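PDB 6RY0: mannan endo-1,6-alpha-mannosidase from Chaetomium thermophilum, which probably cleaves alpha-1,6-mannosidic linkages and is thought to transfer GPI-anchored glycoproteins into the fungal cell wall. Local coordinates for residues Asn188-Ala200 / Val242-Asn256. Numbering follows the deposited sequence.
Sequences NAGYNYKNTIANA and VYDGGHVEHNCTDIN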
loop_
_atom_site.group_PDB
_atom_site.type_symbol
_atom_site.label_atom_id
_atom_site.label_comp_id
_atom_site.label_asym_id
_atom_site.label_seq_id
_atom_site.Cartn_x
_atom_site.Cartn_y
_atom_site.Cartn_z
ATOM N N ASN A 188 -0.090 -23.090 -2.616
ATOM C CA ASN A 188 0.915 -22.100 -3.013
ATOM C C ASN A 188 2.078 -22.125 -2.028
ATOM O O ASN A 188 1.861 -22.191 -0.812
ATOM C CB ASN A 188 0.353 -20.676 -3.006
ATOM C CG ASN A 188 -0.236 -20.251 -4.337
ATOM O OD1 ASN A 188 -0.545 -21.076 -5.191
ATOM N ND2 ASN A 188 -0.455 -18.944 -4.487
ATOM N N ALA A 189 3.307 -22.032 -2.527
ATOM C CA ALA A 189 4.459 -21.915 -1.642
ATOM C C ALA A 189 4.267 -20.697 -0.753
ATOM O O ALA A 189 3.897 -19.624 -1.222
ATOM C CB ALA A 189 5.750 -21.793 -2.453
ATOM N N GLY A 190 4.491 -20.887 0.533
ATOM C CA GLY A 190 4.325 -19.804 1.477
ATOM C C GLY A 190 3.025 -19.856 2.268
ATOM O O GLY A 190 2.801 -19.007 3.125
ATOM N N TYR A 191 2.184 -20.855 1.998
ATOM C CA TYR A 191 0.944 -21.005 2.753
ATOM C C TYR A 191 1.224 -21.261 4.235
ATOM O O TYR A 191 0.399 -20.951 5.077
ATOM C CB TYR A 191 0.119 -22.140 2.176
ATOM C CG TYR A 191 -1.276 -22.302 2.756
ATOM C CD1 TYR A 191 -2.308 -21.411 2.440
ATOM C CD2 TYR A 191 -1.571 -23.374 3.572
ATOM C CE1 TYR A 191 -3.595 -21.600 2.936
ATOM C CE2 TYR A 191 -2.841 -23.567 4.067
ATOM C CZ TYR A 191 -3.852 -22.683 3.749
ATOM O OH TYR A 191 -5.124 -22.904 4.257
ATOM N N ASN A 192 2.396 -21.813 4.547
ATOM C CA ASN A 192 2.799 -22.063 5.923
ATOM C C ASN A 192 3.396 -20.853 6.647
ATOM O O ASN A 192 3.747 -20.968 7.812
ATOM C CB ASN A 192 3.806 -23.219 5.965
ATOM C CG ASN A 192 5.138 -22.886 5.284
ATOM O OD1 ASN A 192 5.221 -22.082 4.379
ATOM N ND2 ASN A 192 6.194 -23.536 5.729
ATOM N N TYR A 193 3.492 -19.709 5.975
ATOM C CA TYR A 193 4.065 -18.506 6.561
ATOM C C TYR A 193 2.932 -17.550 6.921
ATOM O O TYR A 193 2.198 -17.088 6.047
ATOM C CB TYR A 193 5.011 -17.857 5.556
ATOM C CG TYR A 193 5.909 -16.748 6.062
ATOM C CD1 TYR A 193 6.698 -16.916 7.191
ATOM C CD2 TYR A 193 6.059 -15.553 5.351
ATOM C CE1 TYR A 193 7.567 -15.909 7.618
ATOM C CE2 TYR A 193 6.930 -14.557 5.778
ATOM C CZ TYR A 193 7.692 -14.747 6.903
ATOM O OH TYR A 193 8.578 -13.792 7.362
ATOM N N LYS A 194 2.768 -17.270 8.205
ATOM C CA LYS A 194 1.810 -16.256 8.643
ATOM C C LYS A 194 2.604 -14.977 8.836
ATOM O O LYS A 194 3.421 -14.872 9.745
ATOM C CB LYS A 194 1.084 -16.676 9.914
ATOM C CG LYS A 194 0.060 -17.787 9.682
ATOM C CD LYS A 194 -0.851 -18.093 10.835
ATOM C CE LYS A 194 -2.010 -18.928 10.346
ATOM N NZ LYS A 194 -3.047 -19.165 11.403
ATOM N N ASN A 195 2.413 -14.033 7.931
ATOM C CA ASN A 195 3.261 -12.887 7.902
ATOM C C ASN A 195 2.536 -11.606 8.244
ATOM O O ASN A 195 1.313 -11.498 8.212
ATOM C CB ASN A 195 4.027 -12.782 6.609
ATOM C CG ASN A 195 3.182 -12.661 5.398
ATOM O OD1 ASN A 195 1.946 -12.706 5.429
ATOM N ND2 ASN A 195 3.849 -12.493 4.276
ATOM N N THR A 196 3.331 -10.614 8.617
ATOM C CA THR A 196 2.773 -9.339 8.987
ATOM C C THR A 196 1.984 -8.718 7.868
ATOM O O THR A 196 0.875 -8.236 8.113
ATOM C CB THR A 196 3.869 -8.414 9.492
ATOM O OG1 THR A 196 4.447 -9.067 10.612
ATOM C CG2 THR A 196 3.312 -7.059 9.854
ATOM N N ILE A 197 2.526 -8.682 6.657
ATOM C CA ILE A 197 1.898 -7.858 5.632
ATOM C C ILE A 197 0.477 -8.346 5.302
ATOM O O ILE A 197 -0.423 -7.520 5.099
ATOM C CB ILE A 197 2.774 -7.697 4.377
ATOM C CG1 ILE A 197 2.159 -6.679 3.414
ATOM C CG2 ILE A 197 3.050 -9.041 3.679
ATOM C CD1 ILE A 197 2.082 -5.334 3.937
ATOM N N ALA A 198 0.240 -9.657 5.223
ATOM C CA ALA A 198 -1.112 -10.128 4.944
ATOM C C ALA A 198 -2.087 -9.617 6.002
ATOM O O ALA A 198 -3.193 -9.151 5.721
ATOM C CB ALA A 198 -1.135 -11.675 4.934
ATOM N N ASN A 199 -1.663 -9.753 7.252
ATOM C CA ASN A 199 -2.488 -9.348 8.376
ATOM C C ASN A 199 -2.643 -7.835 8.449
ATOM O O ASN A 199 -3.710 -7.342 8.788
ATOM C CB ASN A 199 -1.901 -9.975 9.648
ATOM C CG ASN A 199 -2.191 -11.439 9.675
ATOM O OD1 ASN A 199 -3.332 -11.827 9.982
ATOM N ND2 ASN A 199 -1.223 -12.274 9.295
ATOM N N ALA A 200 -1.575 -7.095 8.137
ATOM C CA ALA A 200 -1.620 -5.639 8.119
ATOM C C ALA A 200 -2.586 -5.123 7.054
ATOM O O ALA A 200 -3.281 -4.152 7.298
ATOM C CB ALA A 200 -0.222 -5.084 7.909
ATOM N N VAL A 242 8.449 -3.763 13.939
ATOM C CA VAL A 242 7.469 -4.627 13.299
ATOM C C VAL A 242 8.186 -5.593 12.368
ATOM O O VAL A 242 8.766 -5.205 11.334
ATOM C CB VAL A 242 6.388 -3.818 12.569
ATOM C CG1 VAL A 242 5.380 -4.766 11.909
ATOM C CG2 VAL A 242 5.678 -2.872 13.539
ATOM N N TYR A 243 8.222 -6.848 12.788
ATOM C CA TYR A 243 8.942 -7.907 12.120
ATOM C C TYR A 243 8.108 -8.506 10.974
ATOM O O TYR A 243 6.987 -8.096 10.721
ATOM C CB TYR A 243 9.308 -8.973 13.166
ATOM C CG TYR A 243 10.095 -8.397 14.333
ATOM C CD1 TYR A 243 11.222 -7.628 14.119
ATOM C CD2 TYR A 243 9.674 -8.614 15.629
ATOM C CE1 TYR A 243 11.930 -7.102 15.180
ATOM C CE2 TYR A 243 10.365 -8.090 16.699
ATOM C CZ TYR A 243 11.510 -7.317 16.468
ATOM O OH TYR A 243 12.247 -6.769 17.500
ATOM N N ASP A 244 8.700 -9.451 10.274
ATOM C CA ASP A 244 8.138 -9.891 9.006
ATOM C C ASP A 244 7.132 -11.036 9.108
ATOM O O ASP A 244 6.167 -11.049 8.355
ATOM C CB ASP A 244 9.253 -10.275 8.025
ATOM C CG ASP A 244 8.732 -10.364 6.610
ATOM O OD1 ASP A 244 8.420 -9.266 6.073
ATOM O OD2 ASP A 244 8.570 -11.476 6.052
ATOM N N GLY A 245 7.336 -11.997 9.983
ATOM C CA GLY A 245 6.435 -13.144 10.058
ATOM C C GLY A 245 7.066 -14.340 10.746
ATOM O O GLY A 245 8.160 -14.214 11.294
ATOM N N GLY A 246 6.344 -15.455 10.711
ATOM C CA GLY A 246 6.791 -16.698 11.304
ATOM C C GLY A 246 6.012 -17.838 10.666
ATOM O O GLY A 246 5.024 -17.603 9.961
ATOM N N HIS A 247 6.442 -19.077 10.877
ATOM C CA HIS A 247 5.840 -20.229 10.221
ATOM C C HIS A 247 4.985 -21.061 11.159
ATOM O O HIS A 247 5.329 -21.291 12.339
ATOM C CB HIS A 247 6.917 -21.130 9.625
ATOM C CG HIS A 247 7.679 -20.486 8.516
ATOM N ND1 HIS A 247 8.840 -19.779 8.732
ATOM C CD2 HIS A 247 7.448 -20.435 7.183
ATOM C CE1 HIS A 247 9.295 -19.322 7.578
ATOM N NE2 HIS A 247 8.464 -19.701 6.620
ATOM N N VAL A 248 3.906 -21.618 10.608
ATOM C CA VAL A 248 2.989 -22.403 11.421
ATOM C C VAL A 248 3.623 -23.640 12.039
ATOM O O VAL A 248 3.262 -24.022 13.143
ATOM C CB VAL A 248 1.714 -22.785 10.630
ATOM C CG1 VAL A 248 1.003 -21.540 10.180
ATOM C CG2 VAL A 248 2.010 -23.709 9.505
ATOM N N GLU A 249 4.573 -24.280 11.369
ATOM C CA GLU A 249 5.218 -25.465 11.922
ATOM C C GLU A 249 5.957 -25.179 13.219
ATOM O O GLU A 249 6.256 -26.105 13.957
ATOM C CB GLU A 249 6.230 -26.037 10.922
ATOM C CG GLU A 249 5.657 -26.510 9.633
ATOM C CD GLU A 249 5.616 -25.463 8.542
ATOM O OE1 GLU A 249 5.626 -24.248 8.826
ATOM O OE2 GLU A 249 5.556 -25.881 7.367
ATOM N N HIS A 250 6.302 -23.915 13.461
ATOM C CA HIS A 250 6.959 -23.507 14.693
ATOM C C HIS A 250 6.043 -22.693 15.585
ATOM O O HIS A 250 6.522 -21.940 16.445
ATOM C CB HIS A 250 8.223 -22.713 14.379
ATOM C CG HIS A 250 9.192 -23.490 13.578
ATOM N ND1 HIS A 250 9.744 -24.658 14.048
ATOM C CD2 HIS A 250 9.691 -23.300 12.339
ATOM C CE1 HIS A 250 10.548 -25.152 13.124
ATOM N NE2 HIS A 250 10.538 -24.345 12.081
ATOM N N ASN A 251 4.740 -22.790 15.366
ATOM C CA ASN A 251 3.796 -21.989 16.137
ATOM C C ASN A 251 4.102 -20.503 16.010
ATOM O O ASN A 251 3.830 -19.712 16.910
ATOM C CB ASN A 251 3.751 -22.389 17.617
ATOM C CG ASN A 251 3.201 -23.766 17.835
ATOM O OD1 ASN A 251 2.289 -24.228 17.163
ATOM N ND2 ASN A 251 3.733 -24.417 18.827
ATOM N N CYS A 252 4.654 -20.136 14.855
ATOM C CA CYS A 252 4.977 -18.741 14.524
ATOM C C CYS A 252 6.090 -18.148 15.388
ATOM O O CYS A 252 6.313 -16.921 15.341
ATOM C CB CYS A 252 3.723 -17.844 14.510
ATOM S SG CYS A 252 2.522 -18.323 13.218
ATOM N N THR A 253 6.819 -18.993 16.112
ATOM C CA THR A 253 7.883 -18.519 16.996
ATOM C C THR A 253 9.215 -18.232 16.322
ATOM O O THR A 253 10.086 -17.584 16.905
ATOM C CB THR A 253 8.167 -19.478 18.166
ATOM O OG1 THR A 253 8.693 -20.718 17.685
ATOM C CG2 THR A 253 6.959 -19.724 18.949
ATOM N N ASP A 254 9.391 -18.718 15.107
ATOM C CA ASP A 254 10.627 -18.513 14.353
ATOM C C ASP A 254 10.547 -17.176 13.653
ATOM O O ASP A 254 10.519 -17.105 12.438
ATOM C CB ASP A 254 10.826 -19.647 13.345
ATOM C CG ASP A 254 9.698 -19.751 12.322
ATOM O OD1 ASP A 254 8.514 -19.519 12.658
ATOM O OD2 ASP A 254 10.005 -20.116 11.160
ATOM N N ILE A 255 10.471 -16.106 14.427
ATOM C CA ILE A 255 10.173 -14.800 13.838
ATOM C C ILE A 255 11.325 -14.377 12.928
ATOM O O ILE A 255 12.489 -14.350 13.320
ATOM C CB ILE A 255 9.907 -13.740 14.902
ATOM C CG1 ILE A 255 8.632 -14.086 15.666
ATOM C CG2 ILE A 255 9.738 -12.371 14.268
ATOM C CD1 ILE A 255 8.355 -13.151 16.839
ATOM N N ASN A 256 10.967 -14.024 11.705
ATOM C CA ASN A 256 11.861 -13.351 10.778
ATOM C C ASN A 256 11.863 -11.889 11.166
ATOM O O ASN A 256 10.867 -11.194 10.972
ATOM C CB ASN A 256 11.358 -13.589 9.361
ATOM C CG ASN A 256 12.105 -12.818 8.342
ATOM O OD1 ASN A 256 13.015 -12.067 8.657
ATOM N ND2 ASN A 256 11.702 -12.981 7.079
HETATM O O HOH W 1 7.419 -20.039 3.364
HETATM O O HOH W 2 6.462 -11.304 4.261
HETATM O O HOH W 3 5.308 -9.388 6.256
#
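Strands Y193-N195 and G245-H247 run antiparallel, their short axes 4.7 Å apart at closest approach, and form a two-stranded sheet at the N-terminal end of helix 196-213 in this mainly helical glycoside hydrolase family 76 chain. K194 and G246 are the hydrogen-bonded pair, K194 N giving to G246 O at 2.9 Å and G246 N to K194 O; Y193-H247 and N195-G245 are non-hydrogen-bonded pairs. The Y193 ring, its CG anti to the backbone N (chi1 -169°), is directed alongside the glycines, with CE1 3.4 Å from G246 N. A CB on G245 would run into this ring and into N195 CA. At the far end of the ring, Y193 OH donates to the anti lone pair of D244 OD2 at 2.7 Å and accepts a bent bond from N256 ND2, tilted out of the N256 amide plane; N256 OD1 is held by A258 N. Y193 CD1 sits 3.3 Å above one face of the H247 imidazole, the two rings inclined at 37°; D254 takes H247 N and ND1 with its two carboxylate oxygens, fixing the turn of that imidazole. An alanine in place of Y193 would probably take away the ring packed on that H247 face and leave D244 OD2 and N256 ND2 without their shared hydroxyl partner. On the other side of the sheet, the extended K194 chain passes V248 CG1 and the sulfur of C252, which is disulfide-bonded to C176, before NZ reaches D173 and the T175 carbonyl. Beyond the strands, N192 ND2 donates to the syn lone pair of E249 OE2, with amide and carboxylate planes 83° apart. Where the helix begins, T196 N donates to D244 O, and T196 OG1 to Y243 O at 2.7 Å from above the carbonyl plane.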